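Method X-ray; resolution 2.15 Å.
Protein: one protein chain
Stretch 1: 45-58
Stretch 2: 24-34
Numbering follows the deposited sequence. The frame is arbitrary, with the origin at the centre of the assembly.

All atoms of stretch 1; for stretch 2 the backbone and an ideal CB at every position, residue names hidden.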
# COMPACT_ATOMS: atom_id res chain seq x y z
N LEU A 45 3.93 -7.83 -10.95
CA LEU A 45 4.71 -8.18 -9.79
C LEU A 45 4.48 -7.25 -8.60
O LEU A 45 4.18 -7.70 -7.49
CB LEU A 45 6.16 -8.15 -10.17
CG LEU A 45 7.02 -9.02 -9.28
CD1 LEU A 45 6.54 -10.46 -9.34
CD2 LEU A 45 8.48 -8.91 -9.75
N LEU A 46 4.60 -5.95 -8.85
CA LEU A 46 4.51 -4.93 -7.82
C LEU A 46 3.07 -4.91 -7.23
O LEU A 46 2.88 -4.73 -6.02
CB LEU A 46 4.95 -3.57 -8.38
CG LEU A 46 4.92 -2.30 -7.49
CD1 LEU A 46 5.64 -2.48 -6.18
CD2 LEU A 46 5.55 -1.13 -8.18
N ALA A 47 2.09 -5.10 -8.10
CA ALA A 47 0.71 -5.15 -7.72
C ALA A 47 0.58 -6.24 -6.67
O ALA A 47 0.00 -6.04 -5.61
CB ALA A 47 -0.15 -5.50 -8.95
N THR A 48 1.17 -7.38 -7.00
CA THR A 48 1.16 -8.59 -6.18
C THR A 48 1.77 -8.36 -4.84
O THR A 48 1.14 -8.77 -3.84
CB THR A 48 1.85 -9.71 -6.88
OG1 THR A 48 0.97 -10.12 -7.92
CG2 THR A 48 2.01 -10.91 -5.95
N LYS A 49 2.94 -7.67 -4.83
CA LYS A 49 3.64 -7.31 -3.62
C LYS A 49 2.84 -6.35 -2.75
O LYS A 49 2.74 -6.56 -1.56
CB LYS A 49 5.04 -6.76 -3.87
CG LYS A 49 5.96 -7.69 -4.62
CD LYS A 49 7.29 -7.00 -4.87
CE LYS A 49 8.19 -7.81 -5.83
NZ LYS A 49 8.23 -9.32 -5.58
N ILE A 50 2.28 -5.30 -3.31
CA ILE A 50 1.46 -4.40 -2.46
C ILE A 50 0.23 -5.15 -1.95
O ILE A 50 -0.09 -5.11 -0.78
CB ILE A 50 1.03 -3.14 -3.24
CG1 ILE A 50 2.24 -2.24 -3.67
CG2 ILE A 50 -0.05 -2.30 -2.42
CD1 ILE A 50 2.03 -1.42 -5.01
N ASP A 51 -0.43 -5.87 -2.82
CA ASP A 51 -1.57 -6.71 -2.38
C ASP A 51 -1.23 -7.58 -1.15
O ASP A 51 -1.97 -7.51 -0.13
CB ASP A 51 -2.10 -7.55 -3.54
CG ASP A 51 -3.46 -8.12 -3.26
OD1 ASP A 51 -4.32 -7.41 -2.73
OD2 ASP A 51 -3.69 -9.29 -3.56
N SER A 52 -0.12 -8.33 -1.23
CA SER A 52 0.31 -9.18 -0.16
C SER A 52 0.55 -8.37 1.10
O SER A 52 0.15 -8.82 2.19
CB SER A 52 1.59 -9.93 -0.50
OG SER A 52 1.41 -10.85 -1.59
N LEU A 53 1.24 -7.22 0.97
CA LEU A 53 1.54 -6.39 2.14
C LEU A 53 0.24 -5.83 2.80
O LEU A 53 0.06 -5.92 4.02
CB LEU A 53 2.54 -5.28 1.79
CG LEU A 53 2.93 -4.30 2.89
CD1 LEU A 53 3.78 -5.02 3.92
CD2 LEU A 53 3.66 -3.07 2.37
N ILE A 54 -0.69 -5.34 1.98
CA ILE A 54 -1.95 -4.80 2.49
C ILE A 54 -2.86 -5.89 3.04
O ILE A 54 -3.44 -5.72 4.11
CB ILE A 54 -2.68 -3.90 1.44
CG1 ILE A 54 -1.78 -2.75 0.99
CG2 ILE A 54 -3.91 -3.28 2.06
CD1 ILE A 54 -1.44 -1.73 2.15
N ASN A 55 -2.96 -7.03 2.36
CA ASN A 55 -3.67 -8.18 2.99
C ASN A 55 -3.12 -8.48 4.39
O ASN A 55 -3.92 -8.64 5.33
CB ASN A 55 -3.61 -9.44 2.15
CG ASN A 55 -4.31 -9.26 0.86
OD1 ASN A 55 -5.07 -8.30 0.69
ND2 ASN A 55 -4.09 -10.18 -0.06
N GLN A 56 -1.78 -8.54 4.49
CA GLN A 56 -1.08 -8.83 5.71
C GLN A 56 -1.43 -7.77 6.75
O GLN A 56 -1.72 -8.11 7.89
CB GLN A 56 0.41 -8.84 5.44
CG GLN A 56 1.30 -8.52 6.66
CD GLN A 56 2.80 -8.77 6.41
OE1 GLN A 56 3.35 -8.40 5.37
NE2 GLN A 56 3.45 -9.37 7.37
N TYR A 57 -1.43 -6.49 6.36
CA TYR A 57 -1.80 -5.44 7.31
C TYR A 57 -3.27 -5.63 7.80
O TYR A 57 -3.59 -5.64 9.04
CB TYR A 57 -1.60 -4.05 6.71
CG TYR A 57 -1.84 -3.04 7.74
CD1 TYR A 57 -0.78 -2.55 8.48
CD2 TYR A 57 -3.15 -2.66 8.07
CE1 TYR A 57 -1.01 -1.63 9.54
CE2 TYR A 57 -3.40 -1.74 9.12
CZ TYR A 57 -2.32 -1.23 9.85
OH TYR A 57 -2.54 -0.34 10.89
N ILE A 58 -4.16 -5.80 6.83
CA ILE A 58 -5.62 -5.94 7.18
C ILE A 58 -5.86 -7.14 8.12
O ILE A 58 -6.49 -7.01 9.19
CB ILE A 58 -6.53 -5.99 5.91
CG1 ILE A 58 -6.36 -4.70 5.10
CG2 ILE A 58 -7.95 -6.16 6.30
CD1 ILE A 58 -7.07 -4.68 3.74
N UNK A 24 7.48 0.28 12.29
CA UNK A 24 8.66 0.34 11.46
C UNK A 24 8.64 -0.60 10.25
O UNK A 24 9.17 -0.26 9.21
CB UNK A 24 9.89 0.03 12.32
N UNK A 25 8.03 -1.80 10.40
CA UNK A 25 7.95 -2.76 9.27
C UNK A 25 6.98 -2.31 8.15
O UNK A 25 7.35 -2.24 6.97
CB UNK A 25 7.51 -4.13 9.79
N UNK A 26 5.76 -1.97 8.51
CA UNK A 26 4.84 -1.48 7.49
C UNK A 26 5.27 -0.15 6.89
O UNK A 26 5.17 0.03 5.68
CB UNK A 26 3.44 -1.34 8.08
N UNK A 27 5.77 0.77 7.71
CA UNK A 27 6.20 2.09 7.17
C UNK A 27 7.24 1.95 6.06
O UNK A 27 7.14 2.64 5.01
CB UNK A 27 6.78 2.96 8.29
N UNK A 28 8.27 1.13 6.31
CA UNK A 28 9.40 0.91 5.40
C UNK A 28 8.96 0.14 4.14
O UNK A 28 9.26 0.49 3.02
CB UNK A 28 10.51 0.15 6.12
N UNK A 29 8.23 -0.94 4.37
CA UNK A 29 7.58 -1.69 3.32
C UNK A 29 6.79 -0.79 2.35
O UNK A 29 7.02 -0.81 1.11
CB UNK A 29 6.65 -2.73 3.94
N UNK A 30 5.86 -0.01 2.89
CA UNK A 30 5.09 0.90 2.01
C UNK A 30 6.05 1.87 1.28
O UNK A 30 5.94 2.10 0.03
CB UNK A 30 4.06 1.69 2.82
N UNK A 31 7.02 2.36 2.04
CA UNK A 31 7.95 3.31 1.52
C UNK A 31 8.71 2.68 0.32
O UNK A 31 8.95 3.35 -0.70
CB UNK A 31 8.91 3.76 2.62
N UNK A 32 9.06 1.41 0.44
CA UNK A 32 9.85 0.77 -0.59
C UNK A 32 9.08 0.46 -1.85
O UNK A 32 9.57 0.61 -2.93
CB UNK A 32 10.46 -0.52 -0.04
N UNK A 33 7.86 -0.03 -1.68
CA UNK A 33 6.97 -0.28 -2.76
C UNK A 33 6.67 1.04 -3.50
O UNK A 33 6.78 1.11 -4.75
CB UNK A 33 5.69 -0.94 -2.25
N UNK A 34 6.32 2.10 -2.76
CA UNK A 34 6.05 3.42 -3.42
C UNK A 34 7.29 3.90 -4.17
O UNK A 34 7.15 4.43 -5.28
CB UNK A 34 5.63 4.47 -2.39

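Two helices run nearly antiparallel, their axes 10.6 Å apart at closest approach, so the register is read backwards: the start of stretch 2 lies beside Tyr 57 and its end beside Leu 46. Helical backbone angles throughout make proline or glycine a poor default.

Position 24 has nothing of stretch 1 near its ideal CB, and a polar or charged residue would suit; it is Asp 24.

Position 25 points sideways, and only a long side chain could reach back. What it could find is the amide of Gln 56 and a methyl of Leu 53, so a long residue with a polar tip fits: arginine, glutamine or tyrosine. Tyr 25 is deposited. Its OH donates a hydrogen bond to Gln 56 OE1 at 3.0 Å, while its CE2 lies 3.9 Å from Leu 53 CD1.

Position 26 points toward stretch 1, its ideal CB 4.4 Å from Tyr 57 CD1. A large apolar group is wanted; leucine, methionine or an aromatic would serve. Phe 26 offers its face to the edge of the Tyr 57 ring, centroids 4.8 Å apart and planes at 78°, and its CZ meets Gln 56 CG at 3.7 Å.

Positions 27 and 28 find no partner across the contact and tolerate most helix formers. Arg 27 points away; Gln 28 turns to its own helix.

Position 29 is the tight one: its ideal CB points toward stretch 1 and already sits 3.4 Å from Leu 53 CD2. Small residues, alanine above all, suit it. Ala 29 fills the place with its methyl alone and helps form the hole that receives Leu 53.

Position 30 points sideways, its ideal CB 4.8 Å from Leu 53 CD2, leaving room for a branched or flexible apolar chain that turns back. Ile 30 does so: its CD1 reaches Leu 53 CD2 at 3.4 Å and Ile 54 CD1 at 4.0 Å.

Positions 31 and 32 lie out of reach, where polar residues would be natural but little is imposed. They are Phe 31 and Glu 32; Gln 28 NE2 donates to Glu 32 OE2 at 3.0 Å.

Position 33 points into a hollow bounded by Leu 46, Lys 49, Ile 50 and Leu 53. Leucine, isoleucine or methionine would fit. Leu 33 is the knob, its CD1 3.8 Å from Ile 50 CG1 and its CD2 3.9 Å from Leu 46 CD1.

Position 34 points away, so small or polar helix formers would suit; it is Ala 34.

Stretch 2, residues 24-34: DYFRQAIFELA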
# COMPACT_ATOMS: atom_id res chain seq x y z
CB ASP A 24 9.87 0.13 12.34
CG ASP A 24 10.07 1.26 13.33
OD1 ASP A 24 9.52 2.39 13.12
OD2 ASP A 24 10.81 1.06 14.32
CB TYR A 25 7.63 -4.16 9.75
CG TYR A 25 7.23 -5.06 8.62
CD1 TYR A 25 8.18 -5.61 7.80
CD2 TYR A 25 5.89 -5.29 8.32
CE1 TYR A 25 7.83 -6.43 6.73
CE2 TYR A 25 5.51 -6.13 7.29
CZ TYR A 25 6.49 -6.69 6.49
OH TYR A 25 6.17 -7.50 5.43
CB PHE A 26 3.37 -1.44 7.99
CG PHE A 26 2.78 -2.82 8.21
CD1 PHE A 26 2.42 -3.62 7.12
CD2 PHE A 26 2.62 -3.35 9.52
CE1 PHE A 26 1.87 -4.87 7.32
CE2 PHE A 26 2.06 -4.63 9.70
CZ PHE A 26 1.70 -5.37 8.61
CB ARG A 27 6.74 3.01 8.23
CG ARG A 27 6.81 4.46 7.78
CD ARG A 27 7.97 5.24 8.41
NE ARG A 27 9.17 4.41 8.45
CZ ARG A 27 10.37 4.81 8.83
NH1 ARG A 27 10.62 6.08 9.18
NH2 ARG A 27 11.36 3.94 8.84
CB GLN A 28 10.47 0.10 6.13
CG GLN A 28 11.76 -0.09 5.31
CD GLN A 28 12.76 -0.90 6.06
OE1 GLN A 28 12.82 -0.85 7.31
NE2 GLN A 28 13.55 -1.66 5.33
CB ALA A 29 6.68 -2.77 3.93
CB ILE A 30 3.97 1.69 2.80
CG1 ILE A 30 2.90 0.72 3.38
CG2 ILE A 30 3.41 2.88 1.94
CD1 ILE A 30 2.15 -0.06 2.29
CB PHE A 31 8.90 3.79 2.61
CG PHE A 31 10.10 4.47 2.06
CD1 PHE A 31 10.00 5.75 1.53
CD2 PHE A 31 11.33 3.80 1.99
CE1 PHE A 31 11.11 6.39 0.96
CE2 PHE A 31 12.48 4.44 1.43
CZ PHE A 31 12.35 5.73 0.91
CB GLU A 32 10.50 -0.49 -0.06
CG GLU A 32 11.58 -0.20 0.89
CD GLU A 32 12.44 -1.43 1.26
OE1 GLU A 32 12.50 -2.41 0.46
OE2 GLU A 32 13.07 -1.41 2.36
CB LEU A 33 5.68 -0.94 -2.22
CG LEU A 33 5.98 -2.28 -1.50
CD1 LEU A 33 4.76 -3.03 -0.89
CD2 LEU A 33 6.71 -3.23 -2.46
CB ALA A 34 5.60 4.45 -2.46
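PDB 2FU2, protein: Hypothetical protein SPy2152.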